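Local coordinates for protein galactose-1-phosphate uridylyltransferase (PDB 6K5Z) that probably transfers uridylyl groups between UDP-glucose and hexose 1-phosphates in sugar metabolism, and binds zinc as well as an iron ion, at residues L14-R19 and Y52-E57; V79-P84 and L136-S141; A119-F124 and Y144-V149; R126-E131 and M245-V250; R188-F193 and I206-H211. All coordinates share one frame; numbering follows the deposited sequence.

Interaction 1 of 5, residues L14-R19 and Y52-E57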
# COMPACT_ATOMS: atom_id res chain seq x y z
N LEU B 14 -5.24 11.13 -7.00
CA LEU B 14 -5.23 11.76 -8.30
C LEU B 14 -6.35 11.20 -9.13
O LEU B 14 -6.17 10.23 -9.89
CB LEU B 14 -3.87 11.59 -8.97
CG LEU B 14 -2.66 11.95 -8.08
CD1 LEU B 14 -1.36 11.81 -8.83
CD2 LEU B 14 -2.76 13.35 -7.53
N VAL B 15 -7.51 11.84 -9.03
CA VAL B 15 -8.67 11.45 -9.82
C VAL B 15 -8.49 12.10 -11.20
O VAL B 15 -8.42 13.33 -11.31
CB VAL B 15 -9.99 11.88 -9.15
CG1 VAL B 15 -11.22 11.37 -9.94
CG2 VAL B 15 -10.05 11.38 -7.72
N SER B 16 -8.36 11.28 -12.24
CA SER B 16 -8.22 11.77 -13.62
C SER B 16 -8.79 10.69 -14.49
O SER B 16 -8.07 9.76 -14.86
CB SER B 16 -6.78 12.15 -14.03
OG SER B 16 -5.92 11.04 -14.09
N PRO B 17 -10.10 10.80 -14.78
CA PRO B 17 -10.82 9.88 -15.64
C PRO B 17 -10.31 9.83 -17.07
O PRO B 17 -10.07 10.86 -17.70
CB PRO B 17 -12.26 10.42 -15.63
CG PRO B 17 -12.38 11.18 -14.37
CD PRO B 17 -11.02 11.78 -14.17
N HIS B 18 -10.14 8.61 -17.56
CA HIS B 18 -10.02 8.36 -18.98
C HIS B 18 -10.78 7.08 -19.30
O HIS B 18 -10.90 6.19 -18.47
CB HIS B 18 -8.55 8.33 -19.44
CG HIS B 18 -7.70 7.33 -18.73
ND1 HIS B 18 -7.63 6.01 -19.12
CD2 HIS B 18 -6.83 7.46 -17.70
CE1 HIS B 18 -6.78 5.36 -18.34
NE2 HIS B 18 -6.28 6.22 -17.47
N ARG B 19 -11.30 6.99 -20.52
CA ARG B 19 -12.03 5.80 -20.91
C ARG B 19 -11.04 4.64 -20.90
O ARG B 19 -9.89 4.79 -21.31
CB ARG B 19 -12.65 5.97 -22.30
CG ARG B 19 -13.87 5.10 -22.54
CD ARG B 19 -14.42 5.31 -23.95
NE ARG B 19 -15.52 4.39 -24.24
CZ ARG B 19 -15.35 3.11 -24.52
NH1 ARG B 19 -14.14 2.58 -24.54
NH2 ARG B 19 -16.40 2.35 -24.78
N TYR B 52 -2.04 9.40 -20.71
CA TYR B 52 -3.18 9.58 -19.81
C TYR B 52 -2.67 10.30 -18.56
O TYR B 52 -2.38 9.66 -17.54
CB TYR B 52 -3.77 8.21 -19.49
CG TYR B 52 -4.21 7.49 -20.75
CD1 TYR B 52 -5.39 7.87 -21.42
CD2 TYR B 52 -3.43 6.47 -21.31
CE1 TYR B 52 -5.79 7.24 -22.58
CE2 TYR B 52 -3.83 5.84 -22.48
CZ TYR B 52 -5.00 6.24 -23.11
OH TYR B 52 -5.39 5.62 -24.27
N PRO B 53 -2.50 11.63 -18.63
CA PRO B 53 -1.85 12.30 -17.50
C PRO B 53 -2.74 12.39 -16.24
O PRO B 53 -3.98 12.51 -16.34
CB PRO B 53 -1.47 13.69 -18.04
CG PRO B 53 -1.94 13.74 -19.47
CD PRO B 53 -2.84 12.57 -19.72
N VAL B 54 -2.11 12.31 -15.08
CA VAL B 54 -2.82 12.38 -13.79
C VAL B 54 -2.78 13.78 -13.20
O VAL B 54 -3.64 14.16 -12.42
CB VAL B 54 -2.34 11.32 -12.77
CG1 VAL B 54 -2.64 9.92 -13.32
CG2 VAL B 54 -0.87 11.48 -12.40
N VAL B 55 -1.83 14.57 -13.71
CA VAL B 55 -1.66 16.02 -13.42
C VAL B 55 -1.43 16.71 -14.78
O VAL B 55 -0.73 16.12 -15.62
CB VAL B 55 -0.50 16.28 -12.44
CG1 VAL B 55 -0.85 15.81 -11.03
CG2 VAL B 55 0.79 15.63 -12.90
N THR B 56 -1.99 17.91 -14.99
CA THR B 56 -1.86 18.60 -16.31
C THR B 56 -1.59 20.10 -16.13
O THR B 56 -1.84 20.61 -15.02
CB THR B 56 -3.08 18.32 -17.20
OG1 THR B 56 -2.60 18.10 -18.53
CG2 THR B 56 -4.08 19.45 -17.19
N GLU B 57 -1.07 20.75 -17.17
CA GLU B 57 -0.72 22.20 -17.15
C GLU B 57 -1.96 23.09 -16.95
O GLU B 57 -1.88 24.01 -16.13
CB GLU B 57 0.04 22.58 -18.43
CG GLU B 57 0.69 21.40 -19.11
CD GLU B 57 1.83 20.76 -18.34
OE1 GLU B 57 2.39 21.42 -17.45
OE2 GLU B 57 2.17 19.60 -18.64
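The imidazole of His18 lies over the phenol ring of Tyr52 in an offset face-to-face stack, where the end of the N-terminal strand 12-15 meets the loop that follows strand 46-49 of the half-barrel sheet. The ring centroids are 4.4 Å apart and the planes are inclined by 30°; the overlap is partial, Tyr52 CD1 sitting above the imidazole toward its rim, 3.6 Å from His18 CG. On the same ring, Tyr52 CB makes a CH-pi contact, 3.9 Å from the His18 centroid. His18 reaches this place with CG between its backbone N and carbonyl carbon (chi1 57°), and a weak bond from ND1 to Arg19 O ties the imidazole to its own segment. With an alanine here, the Tyr52 ring would probably lose the flat surface it rests on and be freer to turn. Deeper in, Ser16 OG gives a weak hydrogen bond to Pro53 O and also lies beside Val54. Leu14 and Val15 pair with a strand of the second subunit, continuing the sheet across the interface, and Asp295 of that subunit packs on His18. Between Leu14 and Val54, a methyl of each side chain makes the contact: Leu14 CD1 lies 3.6 Å from Val54 CG2.

Interaction 2 of 5, residues V79-P84 and L136-S141. With ZN (zinc ion), chain G; PO4 (phosphate ion), chain J.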
# COMPACT_ATOMS: atom_id res chain seq x y z
N VAL B 79 6.93 10.24 -18.90
CA VAL B 79 7.57 8.93 -19.01
C VAL B 79 9.03 9.12 -19.39
O VAL B 79 9.35 9.85 -20.31
CB VAL B 79 6.85 8.03 -20.01
CG1 VAL B 79 7.54 6.68 -20.08
CG2 VAL B 79 5.41 7.82 -19.56
N VAL B 80 9.92 8.50 -18.63
CA VAL B 80 11.32 8.46 -19.01
C VAL B 80 11.53 7.16 -19.76
O VAL B 80 11.58 6.06 -19.16
CB VAL B 80 12.23 8.50 -17.80
CG1 VAL B 80 13.67 8.55 -18.23
CG2 VAL B 80 11.87 9.71 -16.93
N VAL B 81 11.64 7.26 -21.08
CA VAL B 81 12.00 6.10 -21.91
C VAL B 81 13.51 5.91 -21.83
O VAL B 81 14.27 6.77 -22.29
CB VAL B 81 11.54 6.24 -23.37
CG1 VAL B 81 11.82 4.97 -24.15
CG2 VAL B 81 10.06 6.53 -23.40
N GLU B 82 13.90 4.77 -21.29
CA GLU B 82 15.26 4.51 -20.84
C GLU B 82 16.27 4.06 -21.90
O GLU B 82 17.48 4.01 -21.65
CB GLU B 82 15.20 3.46 -19.72
CG GLU B 82 14.49 3.95 -18.44
CD GLU B 82 14.21 2.84 -17.47
OE1 GLU B 82 14.53 1.67 -17.76
OE2 GLU B 82 13.66 3.11 -16.38
N THR B 83 15.77 3.71 -23.06
CA THR B 83 16.56 3.18 -24.16
C THR B 83 15.63 3.03 -25.37
O THR B 83 14.42 2.90 -25.21
CB THR B 83 17.12 1.81 -23.84
OG1 THR B 83 17.59 1.21 -25.05
CG2 THR B 83 16.04 0.91 -23.22
N PRO B 84 16.18 3.10 -26.59
CA PRO B 84 15.33 2.82 -27.76
C PRO B 84 15.00 1.32 -27.95
O PRO B 84 14.12 1.02 -28.73
CB PRO B 84 16.18 3.35 -28.93
CG PRO B 84 17.61 3.22 -28.46
CD PRO B 84 17.50 3.60 -27.00
N LEU B 136 3.23 -2.38 -20.22
CA LEU B 136 4.17 -1.80 -21.19
C LEU B 136 5.63 -2.23 -20.91
O LEU B 136 6.31 -1.72 -20.02
CB LEU B 136 4.04 -0.29 -21.23
CG LEU B 136 2.66 0.24 -21.69
CD1 LEU B 136 2.67 1.77 -21.74
CD2 LEU B 136 2.17 -0.29 -23.05
N THR B 137 6.09 -3.17 -21.71
CA THR B 137 7.29 -3.94 -21.45
C THR B 137 8.58 -3.17 -21.75
O THR B 137 9.63 -3.36 -21.13
CB THR B 137 7.17 -5.26 -22.24
OG1 THR B 137 7.99 -6.26 -21.68
CG2 THR B 137 7.48 -5.08 -23.75
N HIS B 138 8.51 -2.25 -22.71
CA HIS B 138 9.65 -1.37 -22.99
C HIS B 138 10.18 -0.65 -21.72
O HIS B 138 9.43 0.06 -21.06
CB HIS B 138 9.22 -0.31 -24.02
CG HIS B 138 10.36 0.40 -24.65
ND1 HIS B 138 10.67 0.26 -25.98
CD2 HIS B 138 11.30 1.22 -24.14
CE1 HIS B 138 11.74 0.96 -26.27
NE2 HIS B 138 12.14 1.57 -25.17
N PRO B 139 11.46 -0.80 -21.38
CA PRO B 139 11.93 -0.17 -20.17
C PRO B 139 11.63 1.31 -20.07
O PRO B 139 11.95 2.12 -20.98
CB PRO B 139 13.42 -0.42 -20.21
CG PRO B 139 13.51 -1.74 -20.87
CD PRO B 139 12.56 -1.57 -22.01
N HIS B 140 10.98 1.66 -18.97
CA HIS B 140 10.68 3.02 -18.75
C HIS B 140 10.47 3.28 -17.29
O HIS B 140 10.24 2.36 -16.52
CB HIS B 140 9.44 3.39 -19.54
CG HIS B 140 8.22 2.69 -19.06
ND1 HIS B 140 8.09 1.32 -19.08
CD2 HIS B 140 7.10 3.17 -18.45
CE1 HIS B 140 6.93 0.99 -18.52
NE2 HIS B 140 6.33 2.09 -18.12
N SER B 141 10.57 4.56 -16.93
CA SER B 141 10.39 5.06 -15.59
C SER B 141 9.39 6.21 -15.68
O SER B 141 8.95 6.59 -16.79
CB SER B 141 11.75 5.54 -15.06
OG SER B 141 12.50 4.47 -14.56
ZN ZN G . 9.08 -0.23 -27.45
P PO4 J . 2.77 0.54 -17.11
O1 PO4 J . 2.82 -0.82 -17.79
O2 PO4 J . 1.52 1.27 -17.61
O3 PO4 J . 3.99 1.34 -17.49
O4 PO4 J . 2.83 0.42 -15.59
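A hydrogen bond joins His138 to Thr83: NE2 donates to Thr83 O at 2.6 Å, the acceptor nearly in the imidazole plane. ND1 is left for the zinc ion, 2.2 Å away, whose other ligands are Cys30, Cys33 and His86; metal and carbonyl, a second-shell partner, together would hold the ring's rotation. Ser141 OG donates to Glu82 OE2 over 2.6 Å, meeting it nearly along the C-O axis, while OE1 forms a salt bridge with Arg126. His140 ND1 donates to His138 O, and NE2 donates to O3 of a phosphate ion, probably from the crystallisation liquor, 2.5 Å away. Backbone bonds join Val80 and Ser141 in both directions, and a weak one runs from Glu82 N to Pro139 O. Van der Waals contacts are fewer: Val81 CG1 touches the His138 ring, 3.6 Å from NE2, and Val79 CG1 is 3.8 Å from His140 CB. This antiparallel strand pair carries the His-Pro-His motif of the family, in which His140 is the predicted uridylylated nucleophile beside the Cys2His2 zinc site.

Interaction 3 of 5, residues A119-F124 and Y144-V149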
# COMPACT_ATOMS: atom_id res chain seq x y z
N ALA B 119 5.87 24.01 -9.28
CA ALA B 119 5.77 22.64 -8.82
C ALA B 119 6.36 22.49 -7.43
O ALA B 119 7.52 22.85 -7.19
CB ALA B 119 6.51 21.73 -9.79
N ALA B 120 5.55 21.98 -6.51
CA ALA B 120 6.03 21.68 -5.14
C ALA B 120 6.97 20.48 -5.10
O ALA B 120 7.83 20.42 -4.20
CB ALA B 120 4.86 21.45 -4.18
N TYR B 121 6.81 19.52 -6.04
CA TYR B 121 7.54 18.25 -5.88
C TYR B 121 7.82 17.57 -7.18
O TYR B 121 6.96 17.57 -8.10
CB TYR B 121 6.77 17.27 -4.92
CG TYR B 121 7.67 16.21 -4.34
CD1 TYR B 121 8.43 16.48 -3.22
CD2 TYR B 121 7.81 14.94 -4.94
CE1 TYR B 121 9.29 15.54 -2.70
CE2 TYR B 121 8.69 13.99 -4.42
CZ TYR B 121 9.42 14.30 -3.30
OH TYR B 121 10.29 13.39 -2.72
N PHE B 122 9.01 16.97 -7.26
CA PHE B 122 9.44 16.16 -8.41
C PHE B 122 9.51 14.70 -7.96
O PHE B 122 10.41 14.32 -7.21
CB PHE B 122 10.85 16.62 -8.84
CG PHE B 122 11.38 15.99 -10.11
CD1 PHE B 122 11.07 16.55 -11.35
CD2 PHE B 122 12.21 14.91 -10.06
CE1 PHE B 122 11.55 16.01 -12.52
CE2 PHE B 122 12.73 14.36 -11.23
CZ PHE B 122 12.40 14.91 -12.47
N LEU B 123 8.58 13.88 -8.45
CA LEU B 123 8.53 12.45 -8.01
C LEU B 123 8.97 11.56 -9.15
O LEU B 123 8.29 11.47 -10.19
CB LEU B 123 7.14 12.04 -7.51
CG LEU B 123 6.98 10.59 -7.08
CD1 LEU B 123 7.64 10.33 -5.75
CD2 LEU B 123 5.50 10.20 -7.04
N PHE B 124 10.10 10.92 -8.94
CA PHE B 124 10.62 9.91 -9.82
C PHE B 124 10.42 8.50 -9.24
O PHE B 124 10.87 8.19 -8.11
CB PHE B 124 12.12 10.11 -10.04
CG PHE B 124 12.77 9.06 -10.92
CD1 PHE B 124 12.52 9.02 -12.29
CD2 PHE B 124 13.66 8.12 -10.38
CE1 PHE B 124 13.15 8.07 -13.11
CE2 PHE B 124 14.28 7.17 -11.19
CZ PHE B 124 14.03 7.14 -12.55
N TYR B 144 6.38 12.27 -11.82
CA TYR B 144 5.24 13.19 -11.59
C TYR B 144 5.82 14.49 -11.02
O TYR B 144 6.52 14.47 -10.02
CB TYR B 144 4.19 12.68 -10.57
CG TYR B 144 3.36 11.46 -10.90
CD1 TYR B 144 3.06 11.11 -12.21
CD2 TYR B 144 2.81 10.67 -9.87
CE1 TYR B 144 2.28 10.02 -12.49
CE2 TYR B 144 2.02 9.54 -10.16
CZ TYR B 144 1.78 9.22 -11.48
OH TYR B 144 1.02 8.16 -11.86
N ILE B 145 5.48 15.61 -11.65
CA ILE B 145 5.80 16.95 -11.15
C ILE B 145 4.51 17.47 -10.50
O ILE B 145 3.50 17.68 -11.20
CB ILE B 145 6.29 17.84 -12.32
CG1 ILE B 145 7.68 17.40 -12.75
CG2 ILE B 145 6.31 19.33 -11.96
CD1 ILE B 145 7.99 17.79 -14.18
N LEU B 146 4.56 17.66 -9.18
CA LEU B 146 3.37 17.71 -8.32
C LEU B 146 3.17 19.05 -7.59
O LEU B 146 4.15 19.61 -7.07
CB LEU B 146 3.44 16.60 -7.27
CG LEU B 146 3.36 15.17 -7.80
CD1 LEU B 146 3.74 14.21 -6.70
CD2 LEU B 146 1.97 14.83 -8.35
N PRO B 147 1.88 19.50 -7.48
CA PRO B 147 1.48 20.66 -6.66
C PRO B 147 1.52 20.46 -5.14
O PRO B 147 1.39 21.42 -4.41
CB PRO B 147 0.05 20.95 -7.12
CG PRO B 147 -0.47 19.67 -7.67
CD PRO B 147 0.70 18.79 -8.02
N VAL B 148 1.70 19.22 -4.70
CA VAL B 148 1.69 18.83 -3.30
C VAL B 148 2.86 17.89 -3.06
O VAL B 148 3.41 17.31 -4.00
CB VAL B 148 0.35 18.10 -2.96
CG1 VAL B 148 -0.84 19.03 -3.13
CG2 VAL B 148 0.12 16.88 -3.85
N VAL B 149 3.24 17.72 -1.80
CA VAL B 149 4.29 16.79 -1.42
C VAL B 149 3.62 15.42 -1.18
O VAL B 149 2.56 15.35 -0.56
CB VAL B 149 5.01 17.22 -0.12
CG1 VAL B 149 6.08 16.21 0.31
CG2 VAL B 149 5.62 18.61 -0.30
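The Tyr121 ring is met obliquely by Val148 O, Val149 CG1 and Leu146 CD1, while Leu123 CB of its own strand lies at its edge. Phe122, on the other face of the sheet, receives Ile145 CG1 against its CD1 at 3.8 Å, again obliquely, and packs beyond it on helix 96-116. Leu123 and Tyr144 run side by side in the same direction, with Leu123 CD2 3.9 Å from Tyr144 CD2; with CG anti to the carbonyl carbon (chi1 -66°), the Tyr144 ring is carried away from strand 121-128 toward Val54 and Thr293 of the second subunit. Leu146 CD1 fits against Leu123 CB, 4.1 Å away. The phenol oxygen of Tyr121 is held by Gln253 O. Backbone bonds pair Tyr121 with Leu146 and Leu123 with Tyr144, each in both directions; Leu146 N to Tyr121 O measures 2.6 Å. Ala120 and Tyr121 both face Leu146, forming a classic beta bulge at the open end of the antiparallel hairpin 121-128/140-146, a central element of the half-barrel whose Tyr144 binds UDP in another structure of this protein.

Interaction 4 of 5, residues R126-E131 and M245-V250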
# COMPACT_ATOMS: atom_id res chain seq x y z
N ARG B 126 9.81 4.06 -10.61
CA ARG B 126 9.81 3.00 -11.61
C ARG B 126 9.11 1.76 -11.07
O ARG B 126 9.44 1.30 -10.01
CB ARG B 126 11.26 2.66 -11.97
CG ARG B 126 11.43 1.57 -13.01
CD ARG B 126 12.92 1.31 -13.33
NE ARG B 126 13.06 1.09 -14.77
CZ ARG B 126 12.85 -0.06 -15.40
NH1 ARG B 126 12.55 -1.18 -14.73
NH2 ARG B 126 12.98 -0.12 -16.70
N ASN B 127 8.14 1.26 -11.84
CA ASN B 127 7.52 -0.05 -11.67
C ASN B 127 8.08 -1.07 -12.68
O ASN B 127 8.22 -0.78 -13.87
CB ASN B 127 6.01 0.09 -11.96
CG ASN B 127 5.31 1.02 -10.99
OD1 ASN B 127 5.61 1.00 -9.80
ND2 ASN B 127 4.44 1.87 -11.49
N LYS B 128 8.32 -2.29 -12.21
CA LYS B 128 8.90 -3.31 -13.03
C LYS B 128 8.27 -4.67 -12.76
O LYS B 128 8.13 -5.11 -11.59
CB LYS B 128 10.40 -3.35 -12.79
CG LYS B 128 11.17 -4.10 -13.87
CD LYS B 128 11.24 -5.59 -13.56
CE LYS B 128 12.20 -6.33 -14.47
NZ LYS B 128 12.46 -7.71 -13.93
N GLY B 129 7.90 -5.35 -13.86
CA GLY B 129 7.33 -6.71 -13.78
C GLY B 129 5.87 -6.78 -14.21
O GLY B 129 5.03 -6.02 -13.72
N LYS B 130 5.58 -7.68 -15.15
CA LYS B 130 4.20 -7.99 -15.54
C LYS B 130 3.34 -8.29 -14.31
O LYS B 130 2.21 -7.86 -14.21
CB LYS B 130 4.18 -9.23 -16.44
CG LYS B 130 4.43 -9.00 -17.92
CD LYS B 130 4.39 -10.33 -18.67
CE LYS B 130 4.26 -10.15 -20.19
NZ LYS B 130 5.53 -9.72 -20.84
N GLU B 131 3.92 -9.03 -13.38
CA GLU B 131 3.22 -9.50 -12.19
C GLU B 131 2.77 -8.44 -11.24
O GLU B 131 1.96 -8.73 -10.36
CB GLU B 131 4.09 -10.47 -11.43
CG GLU B 131 4.29 -11.79 -12.13
CD GLU B 131 5.27 -12.63 -11.39
OE1 GLU B 131 6.46 -12.51 -11.73
OE2 GLU B 131 4.87 -13.37 -10.45
N MET B 245 12.83 -10.64 -10.58
CA MET B 245 11.87 -10.22 -9.58
C MET B 245 11.15 -8.94 -9.98
O MET B 245 11.79 -7.98 -10.38
CB MET B 245 12.62 -9.97 -8.27
CG MET B 245 11.73 -9.65 -7.09
SD MET B 245 12.63 -9.38 -5.55
CE MET B 245 13.60 -10.90 -5.47
N PRO B 246 9.81 -8.90 -9.84
CA PRO B 246 9.14 -7.61 -9.97
C PRO B 246 9.57 -6.63 -8.84
O PRO B 246 9.86 -7.07 -7.75
CB PRO B 246 7.66 -7.98 -9.88
CG PRO B 246 7.63 -9.23 -9.12
CD PRO B 246 8.87 -9.98 -9.50
N TYR B 247 9.65 -5.34 -9.14
CA TYR B 247 10.09 -4.42 -8.07
C TYR B 247 9.51 -3.02 -8.28
O TYR B 247 9.05 -2.70 -9.39
CB TYR B 247 11.62 -4.37 -7.99
CG TYR B 247 12.26 -3.65 -9.14
CD1 TYR B 247 12.28 -2.26 -9.19
CD2 TYR B 247 12.84 -4.34 -10.19
CE1 TYR B 247 12.86 -1.59 -10.24
CE2 TYR B 247 13.43 -3.68 -11.25
CZ TYR B 247 13.44 -2.30 -11.28
OH TYR B 247 14.02 -1.64 -12.32
N ILE B 248 9.52 -2.24 -7.21
CA ILE B 248 9.06 -0.83 -7.23
C ILE B 248 10.26 0.02 -6.80
O ILE B 248 10.91 -0.36 -5.82
CB ILE B 248 7.86 -0.63 -6.28
CG1 ILE B 248 6.58 -1.22 -6.86
CG2 ILE B 248 7.71 0.84 -5.92
CD1 ILE B 248 6.25 -0.72 -8.25
N MET B 249 10.57 1.08 -7.55
CA MET B 249 11.69 1.96 -7.15
C MET B 249 11.17 3.40 -7.04
O MET B 249 10.49 3.85 -7.98
CB MET B 249 12.84 1.91 -8.16
CG MET B 249 13.86 3.02 -7.96
SD MET B 249 15.49 2.67 -8.65
CE MET B 249 15.33 3.42 -10.26
N VAL B 250 11.45 4.07 -5.93
CA VAL B 250 11.02 5.47 -5.77
C VAL B 250 12.17 6.37 -5.28
O VAL B 250 13.00 5.95 -4.47
CB VAL B 250 9.83 5.56 -4.81
CG1 VAL B 250 10.21 5.08 -3.41
CG2 VAL B 250 9.27 6.96 -4.77
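Tyr247 lays one ring face against the aliphatic part of Lys128 where strands 121-128 and 247-252 run antiparallel, joining the N- and C-terminal halves in one half-barrel sheet. Lys128 CB is 3.6 Å from the ring centroid and 18° off its normal, a CH-pi contact; a bend at chi2 (-87°) keeps CG and CD along the ring before NZ departs to a salt bridge with Asp89. Arg126 approaches the phenol end obliquely, its guanidinium plane 26° from the ring plane, and its NH1 lies 2.9 Å from Tyr247 OH. That hydroxyl is hydrogen-bonded to Asp90, and the other end of the guanidinium turns to Glu82. A leucine in place of Tyr247 would probably leave Asp90 without its hydroxyl partner and the Lys128 methylenes without their flat support. Asn127 turns to the opposite face of the sheet, toward Gly284 of the second subunit. Two-way backbone bonds pair Arg126 with Met249 and Lys128 with Tyr247; past them the chains draw close at Gly129, whose CA is 4.1 Å from Pro246 CB.

Interaction 5 of 5, residues R188-F193 and I206-H211. With ZN (zinc ion), chain H.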
# COMPACT_ATOMS: atom_id res chain seq x y z
N ARG B 188 32.53 4.91 -4.13
CA ARG B 188 32.99 6.25 -3.70
C ARG B 188 31.91 7.19 -3.16
O ARG B 188 32.19 7.99 -2.28
CB ARG B 188 33.67 7.01 -4.86
CG ARG B 188 34.92 6.37 -5.45
CD ARG B 188 34.98 6.65 -6.95
NE ARG B 188 35.23 8.06 -7.24
CZ ARG B 188 34.97 8.68 -8.39
NH1 ARG B 188 34.40 8.05 -9.42
NH2 ARG B 188 35.29 9.96 -8.52
N ASN B 189 30.69 7.11 -3.71
CA ASN B 189 29.62 8.05 -3.33
C ASN B 189 28.25 7.53 -2.87
O ASN B 189 27.39 8.35 -2.55
CB ASN B 189 29.39 9.00 -4.49
CG ASN B 189 30.47 10.02 -4.60
OD1 ASN B 189 30.60 10.85 -3.68
ND2 ASN B 189 31.25 9.97 -5.70
N TRP B 190 28.04 6.21 -2.85
CA TRP B 190 26.72 5.63 -2.56
C TRP B 190 26.83 4.42 -1.69
O TRP B 190 27.74 3.60 -1.85
CB TRP B 190 25.97 5.23 -3.86
CG TRP B 190 25.72 6.41 -4.69
CD1 TRP B 190 26.58 6.97 -5.57
CD2 TRP B 190 24.57 7.26 -4.65
NE1 TRP B 190 26.04 8.11 -6.10
CE2 TRP B 190 24.81 8.31 -5.55
CE3 TRP B 190 23.34 7.19 -3.99
CZ2 TRP B 190 23.86 9.30 -5.81
CZ3 TRP B 190 22.40 8.21 -4.21
CH2 TRP B 190 22.66 9.24 -5.13
N LYS B 191 25.86 4.30 -0.80
CA LYS B 191 25.66 3.12 0.01
C LYS B 191 24.23 2.54 -0.22
O LYS B 191 23.23 3.27 -0.24
CB LYS B 191 25.95 3.47 1.46
CG LYS B 191 26.49 2.30 2.24
CD LYS B 191 26.79 2.62 3.70
CE LYS B 191 28.25 2.94 3.96
NZ LYS B 191 28.55 2.88 5.41
N ALA B 192 24.19 1.21 -0.41
CA ALA B 192 23.00 0.43 -0.65
C ALA B 192 22.93 -0.70 0.38
O ALA B 192 23.79 -1.59 0.42
CB ALA B 192 23.04 -0.16 -2.04
N PHE B 193 21.86 -0.68 1.20
CA PHE B 193 21.70 -1.65 2.32
C PHE B 193 20.22 -1.98 2.53
O PHE B 193 19.33 -1.21 2.13
CB PHE B 193 22.26 -1.08 3.62
CG PHE B 193 21.62 0.21 4.03
CD1 PHE B 193 22.00 1.40 3.44
CD2 PHE B 193 20.64 0.24 5.00
CE1 PHE B 193 21.43 2.60 3.81
CE2 PHE B 193 20.05 1.42 5.37
CZ PHE B 193 20.44 2.61 4.78
N ILE B 206 19.10 3.10 -1.20
CA ILE B 206 20.39 3.56 -1.78
C ILE B 206 20.60 5.04 -1.42
O ILE B 206 19.87 5.93 -1.88
CB ILE B 206 20.46 3.32 -3.31
CG1 ILE B 206 20.45 1.82 -3.59
CG2 ILE B 206 21.73 3.91 -3.91
CD1 ILE B 206 20.21 1.47 -5.04
N TYR B 207 21.59 5.30 -0.58
CA TYR B 207 21.87 6.66 -0.09
C TYR B 207 23.23 7.15 -0.63
O TYR B 207 24.11 6.35 -0.79
CB TYR B 207 21.90 6.67 1.43
CG TYR B 207 20.56 6.81 2.15
CD1 TYR B 207 20.03 8.07 2.46
CD2 TYR B 207 19.88 5.68 2.62
CE1 TYR B 207 18.85 8.20 3.16
CE2 TYR B 207 18.70 5.80 3.33
CZ TYR B 207 18.18 7.06 3.58
OH TYR B 207 16.99 7.18 4.26
N PRO B 208 23.36 8.44 -0.95
CA PRO B 208 24.66 9.01 -1.16
C PRO B 208 25.41 9.24 0.18
O PRO B 208 24.84 9.84 1.11
CB PRO B 208 24.34 10.34 -1.84
CG PRO B 208 22.96 10.71 -1.42
CD PRO B 208 22.28 9.46 -1.00
N LYS B 209 26.65 8.73 0.27
CA LYS B 209 27.59 8.95 1.42
C LYS B 209 27.71 10.42 1.89
O LYS B 209 27.74 10.69 3.08
CB LYS B 209 28.96 8.37 1.10
CG LYS B 209 29.01 6.86 1.22
CD LYS B 209 30.30 6.31 0.65
CE LYS B 209 30.39 4.84 0.97
NZ LYS B 209 31.55 4.24 0.25
N ARG B 210 27.68 11.35 0.97
CA ARG B 210 27.59 12.77 1.28
C ARG B 210 26.09 13.23 1.36
O ARG B 210 25.24 12.74 0.60
CB ARG B 210 28.41 13.53 0.22
CG ARG B 210 28.33 15.04 0.22
CD ARG B 210 28.91 15.62 -1.06
NE ARG B 210 30.29 15.16 -1.33
CZ ARG B 210 31.38 15.58 -0.67
NH1 ARG B 210 32.57 15.08 -1.00
NH2 ARG B 210 31.30 16.47 0.32
N HIS B 211 25.80 14.16 2.27
CA HIS B 211 24.41 14.65 2.51
C HIS B 211 23.87 15.51 1.34
O HIS B 211 24.12 16.72 1.24
CB HIS B 211 24.27 15.43 3.86
CG HIS B 211 22.88 15.96 4.13
ND1 HIS B 211 22.00 15.34 4.99
CD2 HIS B 211 22.22 17.04 3.63
CE1 HIS B 211 20.86 16.02 5.02
NE2 HIS B 211 20.98 17.06 4.21
ZN ZN H . 22.12 13.52 5.77
O HOH W 1 30.35 13.65 -3.57
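Pro208 lies over the face of the Trp190 indole in the antiparallel hairpin 190-193/202-208, at the C-terminal side of the half-barrel. Pro208 CB stands 3.8 Å from the centroid of the six-membered ring and 12° off its normal, a CH-pi contact offset toward the rim, while CD reaches Trp190 CZ3 at 3.4 Å. The indole swings over the neighbouring strand because CG lies anti to the carbonyl carbon (chi1 -62°); its NE1 is satisfied by Glu222 O on helix 220-240. Ile206 wedges between Trp190 and Ala192 with two branches, CG2 against Trp190 CE3 and CG1 3.6 Å from Ala192 CB. On the face that carries Lys191 and Tyr207, the Phe193 and Tyr207 rings meet at their margins, neither covering the other, with planes 15° apart and Phe193 CE1 3.6 Å from Tyr207 CD2. Lys209 stretches its extended chain along the backbone of 188-190, its NZ bound to Gln186. Beyond the strands, His211 ND1 binds the second zinc ion, and one water bridges Asn189 OD1 at 2.8 Å and Arg210 NE at 2.7 Å.

How the interactions relate
Interactions 2, 3, 4 and 5 lie on one antiparallel sheet. Interactions 2 and 3 share strand 140-146, and interactions 3 and 4 share strand 121-128, which carries the sheet into the C-terminal half; interaction 5 lies farther along, its nearest atoms about 6 Å from interaction 4. Around the predicted nucleophile His140, interactions 2 and 4 are coupled by the salt bridge Glu82 OE1 to Arg126 NH2 (2.6 Å). Interaction 1 packs against the UDP-site residue Tyr144 of interaction 3, Val54 CG2 lying 3.5 Å from Tyr144 CE1. Interactions 1, 3 and 4 also touch the second subunit. The two zinc ions belong to interactions 2 and 5, whose centres are about 25 Å apart.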